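Local coordinates for Low molecular weight phosphotyrosine protein phosphatase (Vibrio cholerae serotype O1, PDB 5Z3M), which probably hydrolyses phosphotyrosine residues of proteins, as a member of the low molecular weight protein tyrosine phosphatase family, at residues Lys121-Pro126 against Gln135-Leu140. Residues are numbered along the deposited sequence; the frame is centred on the assembly and turned at random.
Sequences KEVPDP and QRTALL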
ATOM      1  N   LYS A 121      -6.077   1.156  27.528  1.00 36.26           N
ATOM      2  CA  LYS A 121      -4.752   1.764  27.529  1.00 47.05           C
ATOM      3  C   LYS A 121      -3.842   0.997  26.576  1.00 38.50           C
ATOM      4  O   LYS A 121      -2.940   1.562  25.954  1.00 34.48           O
ATOM      5  CB  LYS A 121      -4.171   1.777  28.945  1.00 36.52           C
ATOM      6  CG  LYS A 121      -4.850   2.762  29.874  1.00 37.75           C
ATOM      7  CD  LYS A 121      -4.510   4.186  29.475  1.00 43.03           C
ATOM      8  CE  LYS A 121      -5.558   5.175  29.959  1.00 49.24           C
ATOM      9  NZ  LYS A 121      -5.165   6.572  29.620  1.00 53.08           N
ATOM     10  N   GLU A 122      -4.090  -0.306  26.490  1.00 34.72           N
ATOM     11  CA  GLU A 122      -3.438  -1.164  25.512  1.00 46.53           C
ATOM     12  C   GLU A 122      -4.407  -1.577  24.407  1.00 35.37           C
ATOM     13  O   GLU A 122      -5.623  -1.623  24.602  1.00 45.38           O
ATOM     14  CB  GLU A 122      -2.869  -2.430  26.166  1.00 55.61           C
ATOM     15  CG  GLU A 122      -1.600  -2.253  26.989  1.00 34.19           C
ATOM     16  CD  GLU A 122      -1.230  -3.518  27.739  1.00 34.53           C
ATOM     17  OE1 GLU A 122      -1.571  -3.618  28.934  1.00 49.49           O
ATOM     18  OE2 GLU A 122      -0.602  -4.412  27.137  1.00 34.28           O
ATOM     19  N   VAL A 123      -3.841  -1.895  23.251  1.00 33.59           N
ATOM     20  CA  VAL A 123      -4.567  -2.560  22.183  1.00 33.69           C
ATOM     21  C   VAL A 123      -4.164  -4.025  22.200  1.00 33.76           C
ATOM     22  O   VAL A 123      -3.009  -4.350  21.946  1.00 47.29           O
ATOM     23  CB  VAL A 123      -4.273  -1.926  20.820  1.00 36.91           C
ATOM     24  CG1 VAL A 123      -4.919  -2.730  19.705  1.00 42.50           C
ATOM     25  CG2 VAL A 123      -4.762  -0.495  20.789  1.00 33.67           C
ATOM     26  N   PRO A 124      -5.125  -4.917  22.502  1.00 34.24           N
ATOM     27  CA  PRO A 124      -4.856  -6.355  22.635  1.00 34.56           C
ATOM     28  C   PRO A 124      -4.305  -6.937  21.334  1.00 63.34           C
ATOM     29  O   PRO A 124      -4.156  -6.191  20.372  1.00 67.62           O
ATOM     30  CB  PRO A 124      -6.230  -6.951  22.964  1.00 35.98           C
ATOM     31  CG  PRO A 124      -7.059  -5.790  23.425  1.00 40.32           C
ATOM     32  CD  PRO A 124      -6.554  -4.609  22.681  1.00 37.32           C
ATOM     33  N   ASP A 125      -4.025  -8.238  21.306  1.00 55.88           N
ATOM     34  CA  ASP A 125      -3.318  -8.868  20.192  1.00 45.73           C
ATOM     35  C   ASP A 125      -4.227  -9.711  19.281  1.00 36.18           C
ATOM     36  O   ASP A 125      -4.535 -10.861  19.595  1.00 36.90           O
ATOM     37  CB  ASP A 125      -2.180  -9.730  20.752  1.00 42.83           C
ATOM     38  CG  ASP A 125      -1.224 -10.231  19.676  1.00 46.82           C
ATOM     39  OD1 ASP A 125      -1.094  -9.582  18.613  1.00 51.53           O
ATOM     40  OD2 ASP A 125      -0.588 -11.277  19.912  1.00 48.31           O
ATOM     41  N   PRO A 126      -4.642  -9.137  18.138  1.00 39.45           N
ATOM     42  CA  PRO A 126      -5.518  -9.776  17.147  1.00 37.17           C
ATOM     43  C   PRO A 126      -4.935 -10.988  16.409  1.00 38.14           C
ATOM     44  O   PRO A 126      -5.723 -11.703  15.793  1.00 55.10           O
ATOM     45  CB  PRO A 126      -5.798  -8.641  16.144  1.00 38.17           C
ATOM     46  CG  PRO A 126      -4.728  -7.618  16.385  1.00 36.11           C
ATOM     47  CD  PRO A 126      -4.443  -7.708  17.845  1.00 38.90           C
ATOM     48  N   GLN A 135     -12.757  -6.553  13.860  1.00 43.02           N
ATOM     49  CA  GLN A 135     -13.731  -5.461  13.814  1.00 31.85           C
ATOM     50  C   GLN A 135     -13.603  -4.539  15.017  1.00 23.99           C
ATOM     51  O   GLN A 135     -13.508  -3.319  14.875  1.00 23.76           O
ATOM     52  CB  GLN A 135     -15.158  -6.009  13.745  1.00 36.53           C
ATOM     53  CG  GLN A 135     -15.602  -6.388  12.345  1.00 25.62           C
ATOM     54  CD  GLN A 135     -16.659  -7.466  12.349  1.00 43.00           C
ATOM     55  OE1 GLN A 135     -16.380  -8.620  12.034  1.00 51.83           O
ATOM     56  NE2 GLN A 135     -17.877  -7.100  12.702  1.00 36.04           N
ATOM     57  N   ARG A 136     -13.623  -5.134  16.202  1.00 23.97           N
ATOM     58  CA  ARG A 136     -13.491  -4.390  17.444  1.00 35.02           C
ATOM     59  C   ARG A 136     -12.124  -3.722  17.523  1.00 45.77           C
ATOM     60  O   ARG A 136     -12.013  -2.547  17.880  1.00 44.69           O
ATOM     61  CB  ARG A 136     -13.697  -5.325  18.630  1.00 30.37           C
ATOM     62  CG  ARG A 136     -14.735  -6.407  18.364  1.00 24.38           C
ATOM     63  CD  ARG A 136     -15.156  -7.112  19.638  1.00 24.77           C
ATOM     64  NE  ARG A 136     -14.376  -8.314  19.926  1.00 25.33           N
ATOM     65  CZ  ARG A 136     -14.814  -9.556  19.730  1.00 26.05           C
ATOM     66  NH1 ARG A 136     -16.028  -9.766  19.243  1.00 51.94           N
ATOM     67  NH2 ARG A 136     -14.040 -10.594  20.019  1.00 33.84           N
ATOM     68  N   THR A 137     -11.093  -4.489  17.175  1.00 36.41           N
ATOM     69  CA  THR A 137      -9.711  -4.023  17.175  1.00 23.64           C
ATOM     70  C   THR A 137      -9.544  -2.780  16.312  1.00 23.50           C
ATOM     71  O   THR A 137      -8.896  -1.811  16.712  1.00 25.38           O
ATOM     72  CB  THR A 137      -8.758  -5.119  16.664  1.00 26.21           C
ATOM     73  OG1 THR A 137      -9.002  -6.344  17.367  1.00 30.66           O
ATOM     74  CG2 THR A 137      -7.314  -4.707  16.864  1.00 36.46           C
ATOM     75  N   ALA A 138     -10.146  -2.817  15.129  1.00 23.59           N
ATOM     76  CA  ALA A 138     -10.088  -1.699  14.204  1.00 25.54           C
ATOM     77  C   ALA A 138     -10.745  -0.464  14.812  1.00 23.57           C
ATOM     78  O   ALA A 138     -10.294   0.651  14.584  1.00 37.92           O
ATOM     79  CB  ALA A 138     -10.754  -2.070  12.884  1.00 24.00           C
ATOM     80  N   LEU A 139     -11.803  -0.672  15.590  1.00 24.53           N
ATOM     81  CA  LEU A 139     -12.503   0.424  16.257  1.00 26.96           C
ATOM     82  C   LEU A 139     -11.702   1.012  17.418  1.00 31.29           C
ATOM     83  O   LEU A 139     -11.627   2.233  17.569  1.00 26.62           O
ATOM     84  CB  LEU A 139     -13.872  -0.051  16.750  1.00 26.77           C
ATOM     85  CG  LEU A 139     -14.970   0.071  15.693  1.00 27.86           C
ATOM     86  CD1 LEU A 139     -16.159  -0.819  16.001  1.00 29.66           C
ATOM     87  CD2 LEU A 139     -15.406   1.518  15.568  1.00 37.38           C
ATOM     88  N   LEU A 140     -11.115   0.145  18.240  1.00 23.36           N
ATOM     89  CA  LEU A 140     -10.246   0.589  19.329  1.00 26.67           C
ATOM     90  C   LEU A 140      -9.117   1.447  18.778  1.00 43.38           C
ATOM     91  O   LEU A 140      -8.876   2.562  19.246  1.00 44.16           O
ATOM     92  CB  LEU A 140      -9.681  -0.609  20.096  1.00 24.88           C
ATOM     93  CG  LEU A 140      -8.702  -0.295  21.229  1.00 24.12           C
ATOM     94  CD1 LEU A 140      -9.262   0.799  22.133  1.00 39.68           C
ATOM     95  CD2 LEU A 140      -8.366  -1.558  22.019  1.00 24.39           C
TER
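Thr137 meets the loop through its methyl: CG2, anti to the backbone N, lies 3.9 Å from Pro126 CG, with Val123 CG1 more loosely placed at 4.2 Å. Its hydroxyl serves the helix instead, OG1 being hydrogen-bonded to the carbonyl oxygen of Phe133 one turn earlier, which satisfies the polar end beside an apolar contact. The loop, between strand 109-111 and helix 131-155, carries an Asp-Pro pair whose aspartate is the general acid in this family; Asp125 is the predicted proton donor here. Its CB points away from the helix, and OD1 forms a salt bridge with Arg18, whereas CB of Pro126 points toward the helix. Pro126 also packs on Arg18, a predicted active-site residue, and its side chain lies about 4 Å from a bound 3[N-morpholino]propane sulfonic acid, probably a crystallisation component. Three residues on, Leu140 packs against Glu122-Pro124, within a total of 218 Å² buried between the segments. Its CB points toward the loop, and CG, anti to the backbone N (chi1 177°), carries CD2 to 3.6 Å from CD of the Pro124 ring. The same methyl lies 3.8 Å from Glu122 O and 3.9 Å from Val123 CA, a contact with backbone as well as side chain.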